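Local coordinates for biogenic amine-binding protein (Rhodnius prolixus, PDB 4GE1), which binds biogenic amines such as tryptamine inside a lipocalin barrel, probably sequestering serotonin and norepinephrine while the insect feeds on blood, at residues V59-Y72 with K176-L188. Sequence-based numbering, arbitrary orientation.
Sequences VFSNYNPNAKTYSY and KCQYDDETLQKLL. With TSS (2-(1H-indol-3-yl)ethanamine), chain E.
Gln178 lies flat against one face of Tyr63, its methylenes and planar amide suiting an aromatic surface: CG stands 3.5 Å from the Tyr63 ring centroid in a CH-pi contact, ring and amide planes are 15° apart, and Lys176 O sits at the ring edge. Tyr63 CD1 stands over the centre of one face of Tyr70, whose ring is also met off-centre by Asp180 CB. Phe60 faces the opposite way, into the barrel, where TSS N1 lies over its ring centre. Asp180 OD2 lies at the edge of the Tyr72 ring, near its plane, and accepts from Tyr72 OH at 2.5 Å through its anti lone pair. A carboxylate can also serve as N-cap of helix 181-189: Asp180 OD1 accepts from Thr183 N at 3.1 Å. Threonine gives OG1 to Asp180 OD2 and its methyl to Tyr72. Small Ser61 lets the chain close in, and its OG accepts a nearly straight bond from Asp180 N (3.1 Å, 171°). Beta-branched Val59 sets its CG1 methyl on Leu184 CD2 (3.6 Å). The Cys177-Cys43 disulfide ties segment 176-188 to strand 43-50. Two hydroxyl donors on Asp180 OD2 would favour the ionised carboxylate; the Tyr72 and Ser61 bonds pin the helix start to the hairpin.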
ATOM      1  N   VAL A  59       6.022  -5.555   3.201  1.00 24.52           N
ATOM      2  CA  VAL A  59       5.264  -6.754   3.525  1.00 24.92           C
ATOM      3  C   VAL A  59       3.875  -6.404   4.027  1.00 18.98           C
ATOM      4  O   VAL A  59       3.735  -5.634   4.982  1.00 23.60           O
ATOM      5  CB  VAL A  59       5.987  -7.612   4.575  1.00 28.76           C
ATOM      6  CG1 VAL A  59       5.118  -8.791   4.977  1.00 30.00           C
ATOM      7  CG2 VAL A  59       7.326  -8.101   4.032  1.00 25.30           C
ATOM      8  N   PHE A  60       2.857  -6.965   3.374  1.00 25.93           N
ATOM      9  CA  PHE A  60       1.464  -6.634   3.679  1.00 24.44           C
ATOM     10  C   PHE A  60       0.734  -7.772   4.397  1.00 26.48           C
ATOM     11  O   PHE A  60       0.841  -8.934   4.011  1.00 27.77           O
ATOM     12  CB  PHE A  60       0.695  -6.288   2.396  1.00 27.07           C
ATOM     13  CG  PHE A  60       1.239  -5.087   1.647  1.00 29.66           C
ATOM     14  CD1 PHE A  60       2.323  -5.215   0.797  1.00 23.15           C
ATOM     15  CD2 PHE A  60       0.633  -3.843   1.762  1.00 28.38           C
ATOM     16  CE1 PHE A  60       2.815  -4.119   0.096  1.00 28.25           C
ATOM     17  CE2 PHE A  60       1.123  -2.735   1.062  1.00 30.48           C
ATOM     18  CZ  PHE A  60       2.209  -2.875   0.234  1.00 21.88           C
ATOM     19  N   SER A  61       0.004  -7.417   5.449  1.00 22.68           N
ATOM     20  CA  SER A  61      -0.953  -8.318   6.074  1.00 31.67           C
ATOM     21  C   SER A  61      -2.375  -7.827   5.757  1.00 30.45           C
ATOM     22  O   SER A  61      -2.771  -6.740   6.175  1.00 29.25           O
ATOM     23  CB  SER A  61      -0.720  -8.363   7.592  1.00 27.37           C
ATOM     24  OG  SER A  61      -1.834  -8.894   8.283  1.00 30.65           O
ATOM     25  N   ASN A  62      -3.135  -8.616   5.006  1.00 23.78           N
ATOM     26  CA  ASN A  62      -4.512  -8.240   4.708  1.00 21.90           C
ATOM     27  C   ASN A  62      -5.482  -9.168   5.400  1.00 27.08           C
ATOM     28  O   ASN A  62      -5.519 -10.361   5.105  1.00 27.27           O
ATOM     29  CB  ASN A  62      -4.777  -8.283   3.206  1.00 23.04           C
ATOM     30  CG  ASN A  62      -3.681  -7.639   2.416  1.00 26.84           C
ATOM     31  OD1 ASN A  62      -3.458  -6.431   2.512  1.00 31.06           O
ATOM     32  ND2 ASN A  62      -2.985  -8.437   1.625  1.00 29.55           N
ATOM     33  N   TYR A  63      -6.272  -8.609   6.306  1.00 26.34           N
ATOM     34  CA  TYR A  63      -7.208  -9.400   7.087  1.00 31.48           C
ATOM     35  C   TYR A  63      -8.652  -9.093   6.702  1.00 31.32           C
ATOM     36  O   TYR A  63      -9.078  -7.934   6.741  1.00 29.86           O
ATOM     37  CB  TYR A  63      -7.023  -9.130   8.576  1.00 25.11           C
ATOM     38  CG  TYR A  63      -7.974  -9.931   9.429  1.00 32.05           C
ATOM     39  CD1 TYR A  63      -7.824 -11.303   9.550  1.00 33.77           C
ATOM     40  CD2 TYR A  63      -9.025  -9.319  10.103  1.00 25.40           C
ATOM     41  CE1 TYR A  63      -8.684 -12.049  10.319  1.00 41.05           C
ATOM     42  CE2 TYR A  63      -9.901 -10.062  10.881  1.00 30.35           C
ATOM     43  CZ  TYR A  63      -9.722 -11.428  10.986  1.00 38.09           C
ATOM     44  OH  TYR A  63     -10.572 -12.191  11.753  1.00 38.93           O
ATOM     45  N   ASN A  64      -9.391 -10.136   6.335  1.00 24.33           N
ATOM     46  CA  ASN A  64     -10.823 -10.013   6.029  1.00 31.44           C
ATOM     47  C   ASN A  64     -11.683 -10.487   7.206  1.00 33.81           C
ATOM     48  O   ASN A  64     -11.787 -11.683   7.454  1.00 31.00           O
ATOM     49  CB  ASN A  64     -11.174 -10.818   4.777  1.00 25.27           C
ATOM     50  CG  ASN A  64     -12.617 -10.596   4.323  1.00 35.77           C
ATOM     51  OD1 ASN A  64     -13.542 -11.244   4.812  1.00 34.09           O
ATOM     52  ND2 ASN A  64     -12.809  -9.670   3.393  1.00 30.48           N
ATOM     53  N   PRO A  65     -12.288  -9.545   7.943  1.00 28.45           N
ATOM     54  CA  PRO A  65     -13.125  -9.871   9.105  1.00 28.81           C
ATOM     55  C   PRO A  65     -14.329 -10.771   8.788  1.00 40.19           C
ATOM     56  O   PRO A  65     -14.673 -11.628   9.606  1.00 40.64           O
ATOM     57  CB  PRO A  65     -13.603  -8.499   9.585  1.00 33.61           C
ATOM     58  CG  PRO A  65     -12.561  -7.546   9.090  1.00 35.85           C
ATOM     59  CD  PRO A  65     -12.136  -8.092   7.765  1.00 33.26           C
ATOM     60  N   ASN A  66     -14.969 -10.590   7.636  1.00 39.13           N
ATOM     61  CA  ASN A  66     -16.126 -11.423   7.311  1.00 42.99           C
ATOM     62  C   ASN A  66     -15.753 -12.902   7.230  1.00 41.83           C
ATOM     63  O   ASN A  66     -16.493 -13.760   7.705  1.00 39.50           O
ATOM     64  CB  ASN A  66     -16.821 -10.968   6.016  1.00 34.71           C
ATOM     65  CG  ASN A  66     -17.982 -11.873   5.635  1.00 40.45           C
ATOM     66  OD1 ASN A  66     -19.012 -11.889   6.307  1.00 35.12           O
ATOM     67  ND2 ASN A  66     -17.816 -12.638   4.556  1.00 37.45           N
ATOM     68  N   ALA A  67     -14.598 -13.191   6.639  1.00 43.70           N
ATOM     69  CA  ALA A  67     -14.134 -14.567   6.496  1.00 46.08           C
ATOM     70  C   ALA A  67     -13.140 -14.940   7.602  1.00 43.57           C
ATOM     71  O   ALA A  67     -12.792 -16.109   7.776  1.00 36.75           O
ATOM     72  CB  ALA A  67     -13.511 -14.779   5.125  1.00 39.19           C
ATOM     73  N   LYS A  68     -12.701 -13.940   8.356  1.00 37.44           N
ATOM     74  CA  LYS A  68     -11.692 -14.150   9.388  1.00 41.73           C
ATOM     75  C   LYS A  68     -10.467 -14.834   8.789  1.00 42.59           C
ATOM     76  O   LYS A  68      -9.991 -15.860   9.287  1.00 41.20           O
ATOM     77  CB  LYS A  68     -12.255 -14.984  10.540  1.00 47.11           C
ATOM     78  CG  LYS A  68     -13.359 -14.300  11.323  1.00 49.10           C
ATOM     79  CD  LYS A  68     -13.648 -15.050  12.610  1.00 62.38           C
ATOM     80  CE  LYS A  68     -14.793 -14.418  13.380  1.00 68.68           C
ATOM     81  NZ  LYS A  68     -16.117 -14.712  12.753  1.00 75.78           N
ATOM     82  N   THR A  69      -9.962 -14.270   7.703  1.00 40.68           N
ATOM     83  CA  THR A  69      -8.803 -14.854   7.054  1.00 41.85           C
ATOM     84  C   THR A  69      -7.788 -13.790   6.666  1.00 40.44           C
ATOM     85  O   THR A  69      -8.124 -12.617   6.486  1.00 37.22           O
ATOM     86  CB  THR A  69      -9.199 -15.669   5.810  1.00 43.58           C
ATOM     87  OG1 THR A  69      -9.811 -14.803   4.854  1.00 41.49           O
ATOM     88  CG2 THR A  69     -10.178 -16.784   6.180  1.00 50.65           C
ATOM     89  N   TYR A  70      -6.542 -14.223   6.544  1.00 35.43           N
ATOM     90  CA  TYR A  70      -5.447 -13.347   6.186  1.00 34.33           C
ATOM     91  C   TYR A  70      -4.977 -13.668   4.789  1.00 34.29           C
ATOM     92  O   TYR A  70      -5.012 -14.823   4.367  1.00 33.65           O
ATOM     93  CB  TYR A  70      -4.258 -13.568   7.124  1.00 33.91           C
ATOM     94  CG  TYR A  70      -4.414 -12.972   8.493  1.00 32.75           C
ATOM     95  CD1 TYR A  70      -4.873 -13.743   9.562  1.00 34.80           C
ATOM     96  CD2 TYR A  70      -4.093 -11.637   8.728  1.00 28.07           C
ATOM     97  CE1 TYR A  70      -5.010 -13.200  10.827  1.00 35.82           C
ATOM     98  CE2 TYR A  70      -4.222 -11.081   9.990  1.00 26.25           C
ATOM     99  CZ  TYR A  70      -4.682 -11.870  11.036  1.00 40.63           C
ATOM    100  OH  TYR A  70      -4.815 -11.327  12.289  1.00 46.67           O
ATOM    101  N   SER A  71      -4.522 -12.644   4.079  1.00 25.44           N
ATOM    102  CA  SER A  71      -3.722 -12.856   2.885  1.00 31.03           C
ATOM    103  C   SER A  71      -2.478 -11.986   3.009  1.00 25.64           C
ATOM    104  O   SER A  71      -2.503 -10.948   3.666  1.00 32.06           O
ATOM    105  CB  SER A  71      -4.506 -12.479   1.629  1.00 32.07           C
ATOM    106  OG  SER A  71      -4.677 -11.076   1.576  1.00 37.81           O
ATOM    107  N   TYR A  72      -1.396 -12.413   2.373  1.00 25.34           N
ATOM    108  CA  TYR A  72      -0.121 -11.726   2.491  1.00 31.59           C
ATOM    109  C   TYR A  72       0.470 -11.474   1.111  1.00 31.20           C
ATOM    110  O   TYR A  72       0.297 -12.279   0.197  1.00 28.19           O
ATOM    111  CB  TYR A  72       0.861 -12.558   3.318  1.00 32.69           C
ATOM    112  CG  TYR A  72       0.312 -13.047   4.636  1.00 34.43           C
ATOM    113  CD1 TYR A  72      -0.302 -14.299   4.736  1.00 37.03           C
ATOM    114  CD2 TYR A  72       0.405 -12.267   5.785  1.00 29.50           C
ATOM    115  CE1 TYR A  72      -0.811 -14.764   5.951  1.00 33.91           C
ATOM    116  CE2 TYR A  72      -0.105 -12.720   7.009  1.00 31.92           C
ATOM    117  CZ  TYR A  72      -0.711 -13.968   7.083  1.00 32.37           C
ATOM    118  OH  TYR A  72      -1.204 -14.427   8.288  1.00 29.19           O
ATOM    119  N   LYS A 176     -13.358  -5.358  14.666  1.00 46.79           N
ATOM    120  CA  LYS A 176     -13.010  -6.706  14.246  1.00 44.86           C
ATOM    121  C   LYS A 176     -11.665  -6.755  13.525  1.00 39.72           C
ATOM    122  O   LYS A 176     -11.270  -7.799  13.019  1.00 39.22           O
ATOM    123  CB  LYS A 176     -14.112  -7.278  13.353  1.00 49.28           C
ATOM    124  CG  LYS A 176     -15.497  -7.238  13.987  1.00 56.50           C
ATOM    125  CD  LYS A 176     -15.583  -8.143  15.206  1.00 65.37           C
ATOM    126  CE  LYS A 176     -16.894  -7.928  15.961  1.00 76.06           C
ATOM    127  NZ  LYS A 176     -18.086  -7.973  15.064  1.00 82.24           N
ATOM    128  N   CYS A 177     -10.963  -5.626  13.481  1.00 33.96           N
ATOM    129  CA  CYS A 177      -9.723  -5.549  12.708  1.00 44.72           C
ATOM    130  C   CYS A 177      -8.581  -6.247  13.422  1.00 48.83           C
ATOM    131  O   CYS A 177      -8.443  -6.141  14.644  1.00 55.02           O
ATOM    132  CB  CYS A 177      -9.345  -4.091  12.403  1.00 51.11           C
ATOM    133  SG  CYS A 177     -10.079  -3.410  10.873  1.00 52.73           S
ATOM    134  N   GLN A 178      -7.768  -6.976  12.666  1.00 43.61           N
ATOM    135  CA  GLN A 178      -6.513  -7.461  13.229  1.00 48.34           C
ATOM    136  C   GLN A 178      -5.395  -7.542  12.189  1.00 36.98           C
ATOM    137  O   GLN A 178      -5.639  -7.484  10.971  1.00 32.67           O
ATOM    138  CB  GLN A 178      -6.701  -8.772  13.997  1.00 53.59           C
ATOM    139  CG  GLN A 178      -7.137  -9.944  13.149  1.00 49.04           C
ATOM    140  CD  GLN A 178      -7.283 -11.205  13.971  1.00 69.95           C
ATOM    141  OE1 GLN A 178      -6.538 -12.174  13.795  1.00 71.36           O
ATOM    142  NE2 GLN A 178      -8.264 -11.211  14.863  1.00 77.42           N
ATOM    143  N   TYR A 179      -4.170  -7.647  12.681  1.00 29.41           N
ATOM    144  CA  TYR A 179      -2.986  -7.503  11.851  1.00 32.43           C
ATOM    145  C   TYR A 179      -1.962  -8.546  12.298  1.00 35.90           C
ATOM    146  O   TYR A 179      -1.699  -8.698  13.494  1.00 29.09           O
ATOM    147  CB  TYR A 179      -2.427  -6.092  12.036  1.00 37.21           C
ATOM    148  CG  TYR A 179      -3.461  -5.009  11.793  1.00 32.54           C
ATOM    149  CD1 TYR A 179      -3.835  -4.665  10.501  1.00 30.79           C
ATOM    150  CD2 TYR A 179      -4.074  -4.353  12.852  1.00 34.37           C
ATOM    151  CE1 TYR A 179      -4.788  -3.678  10.263  1.00 34.80           C
ATOM    152  CE2 TYR A 179      -5.030  -3.368  12.627  1.00 41.42           C
ATOM    153  CZ  TYR A 179      -5.380  -3.038  11.323  1.00 38.99           C
ATOM    154  OH  TYR A 179      -6.324  -2.068  11.079  1.00 44.61           O
ATOM    155  N   ASP A 180      -1.398  -9.275  11.341  1.00 29.87           N
ATOM    156  CA  ASP A 180      -0.461 -10.341  11.672  1.00 37.75           C
ATOM    157  C   ASP A 180       0.955  -9.777  11.811  1.00 30.61           C
ATOM    158  O   ASP A 180       1.801  -9.993  10.957  1.00 31.81           O
ATOM    159  CB  ASP A 180      -0.498 -11.444  10.614  1.00 31.63           C
ATOM    160  CG  ASP A 180       0.195 -12.713  11.079  1.00 35.92           C
ATOM    161  OD1 ASP A 180       0.919 -12.655  12.098  1.00 34.17           O
ATOM    162  OD2 ASP A 180       0.015 -13.764  10.426  1.00 37.99           O
ATOM    163  N   ASP A 181       1.181  -9.032  12.882  1.00 26.89           N
ATOM    164  CA  ASP A 181       2.479  -8.422  13.149  1.00 39.67           C
ATOM    165  C   ASP A 181       3.644  -9.412  13.150  1.00 45.77           C
ATOM    166  O   ASP A 181       4.749  -9.079  12.712  1.00 41.73           O
ATOM    167  CB  ASP A 181       2.437  -7.670  14.480  1.00 41.07           C
ATOM    168  CG  ASP A 181       1.706  -6.343  14.374  1.00 49.61           C
ATOM    169  OD1 ASP A 181       2.126  -5.505  13.552  1.00 49.43           O
ATOM    170  OD2 ASP A 181       0.709  -6.139  15.102  1.00 54.96           O
ATOM    171  N   GLU A 182       3.419 -10.622  13.648  1.00 41.80           N
ATOM    172  CA  GLU A 182       4.531 -11.560  13.744  1.00 47.32           C
ATOM    173  C   GLU A 182       4.925 -12.069  12.357  1.00 44.72           C
ATOM    174  O   GLU A 182       6.107 -12.240  12.070  1.00 41.94           O
ATOM    175  CB  GLU A 182       4.244 -12.705  14.724  1.00 51.58           C
ATOM    176  CG  GLU A 182       3.760 -13.982  14.074  1.00 67.77           C
ATOM    177  CD  GLU A 182       4.272 -15.223  14.780  1.00 81.48           C
ATOM    178  OE1 GLU A 182       4.346 -15.217  16.029  1.00 88.84           O
ATOM    179  OE2 GLU A 182       4.609 -16.203  14.082  1.00 83.61           O
ATOM    180  N   THR A 183       3.940 -12.276  11.486  1.00 37.50           N
ATOM    181  CA  THR A 183       4.238 -12.690  10.120  1.00 27.70           C
ATOM    182  C   THR A 183       4.891 -11.548   9.357  1.00 30.23           C
ATOM    183  O   THR A 183       5.796 -11.765   8.551  1.00 30.52           O
ATOM    184  CB  THR A 183       2.984 -13.181   9.364  1.00 25.62           C
ATOM    185  OG1 THR A 183       2.533 -14.412   9.943  1.00 31.21           O
ATOM    186  CG2 THR A 183       3.298 -13.423   7.898  1.00 23.53           C
ATOM    187  N   LEU A 184       4.439 -10.329   9.627  1.00 28.32           N
ATOM    188  CA  LEU A 184       5.014  -9.157   8.990  1.00 28.85           C
ATOM    189  C   LEU A 184       6.516  -9.099   9.279  1.00 36.93           C
ATOM    190  O   LEU A 184       7.333  -8.990   8.363  1.00 35.62           O
ATOM    191  CB  LEU A 184       4.329  -7.872   9.484  1.00 28.69           C
ATOM    192  CG  LEU A 184       2.914  -7.530   8.991  1.00 31.28           C
ATOM    193  CD1 LEU A 184       2.472  -6.211   9.606  1.00 32.42           C
ATOM    194  CD2 LEU A 184       2.866  -7.431   7.470  1.00 27.92           C
ATOM    195  N   GLN A 185       6.869  -9.173  10.561  1.00 31.13           N
ATOM    196  CA  GLN A 185       8.271  -9.106  10.985  1.00 33.72           C
ATOM    197  C   GLN A 185       9.077 -10.277  10.403  1.00 31.71           C
ATOM    198  O   GLN A 185      10.161 -10.093   9.862  1.00 39.56           O
ATOM    199  CB  GLN A 185       8.354  -9.073  12.521  1.00 36.37           C
ATOM    200  CG  GLN A 185       9.747  -9.316  13.101  1.00 70.06           C
ATOM    201  CD  GLN A 185      10.692  -8.132  12.924  1.00 91.33           C
ATOM    202  OE1 GLN A 185      10.264  -7.005  12.665  1.00 95.13           O
ATOM    203  NE2 GLN A 185      11.989  -8.390  13.069  1.00100.73           N
ATOM    204  N   LYS A 186       8.521 -11.481  10.489  1.00 30.02           N
ATOM    205  CA  LYS A 186       9.186 -12.665   9.972  1.00 34.77           C
ATOM    206  C   LYS A 186       9.459 -12.606   8.460  1.00 37.37           C
ATOM    207  O   LYS A 186      10.568 -12.903   8.010  1.00 35.90           O
ATOM    208  CB  LYS A 186       8.354 -13.901  10.311  1.00 45.02           C
ATOM    209  CG  LYS A 186       9.039 -15.222  10.044  1.00 53.73           C
ATOM    210  CD  LYS A 186       8.100 -16.370  10.381  1.00 61.57           C
ATOM    211  CE  LYS A 186       6.880 -16.352   9.468  1.00 65.11           C
ATOM    212  NZ  LYS A 186       7.248 -16.627   8.057  1.00 59.37           N
ATOM    213  N   LEU A 187       8.453 -12.239   7.670  1.00 30.15           N
ATOM    214  CA  LEU A 187       8.641 -12.213   6.222  1.00 32.11           C
ATOM    215  C   LEU A 187       9.604 -11.098   5.806  1.00 37.82           C
ATOM    216  O   LEU A 187      10.370 -11.243   4.851  1.00 32.37           O
ATOM    217  CB  LEU A 187       7.297 -12.106   5.484  1.00 27.04           C
ATOM    218  CG  LEU A 187       6.438 -13.378   5.504  1.00 30.07           C
ATOM    219  CD1 LEU A 187       5.139 -13.183   4.758  1.00 30.62           C
ATOM    220  CD2 LEU A 187       7.210 -14.548   4.920  1.00 35.22           C
ATOM    221  N   LEU A 188       9.580  -9.995   6.543  1.00 37.03           N
ATOM    222  CA  LEU A 188      10.467  -8.885   6.243  1.00 32.61           C
ATOM    223  C   LEU A 188      11.933  -9.310   6.352  1.00 37.87           C
ATOM    224  O   LEU A 188      12.779  -8.868   5.567  1.00 36.56           O
ATOM    225  CB  LEU A 188      10.189  -7.707   7.176  1.00 29.92           C
ATOM    226  CG  LEU A 188      10.923  -6.408   6.834  1.00 40.06           C
ATOM    227  CD1 LEU A 188      10.153  -5.621   5.784  1.00 44.43           C
ATOM    228  CD2 LEU A 188      11.122  -5.570   8.088  1.00 38.37           C
TER
HETATM  229  N1  TSS E 201      -0.374  -4.710  -1.169  1.00 34.81           N
HETATM  230  CA  TSS E 201      -0.836  -4.458  -2.513  1.00 33.03           C
HETATM  231  CB  TSS E 201      -1.518  -3.150  -2.764  1.00 28.36           C
HETATM  232  CG  TSS E 201      -0.996  -1.943  -2.050  1.00 22.27           C
HETATM  233  CD1 TSS E 201      -1.631  -1.248  -1.030  1.00 26.25           C
HETATM  234  NE1 TSS E 201      -0.857  -0.209  -0.653  1.00 28.66           N
HETATM  235  CE2 TSS E 201       0.302  -0.207  -1.403  1.00 29.18           C
HETATM  236  CD2 TSS E 201       0.239  -1.263  -2.276  1.00 23.34           C
HETATM  237  CZ2 TSS E 201       1.436   0.651  -1.392  1.00 31.48           C
HETATM  238  CH2 TSS E 201       2.484   0.430  -2.280  1.00 29.68           C
HETATM  239  CZ3 TSS E 201       2.419  -0.644  -3.170  1.00 33.62           C
HETATM  240  CE3 TSS E 201       1.306  -1.493  -3.175  1.00 23.18           C
HETATM  241  O   HOH W   1      -4.035  -7.334   8.633  1.00 25.62           O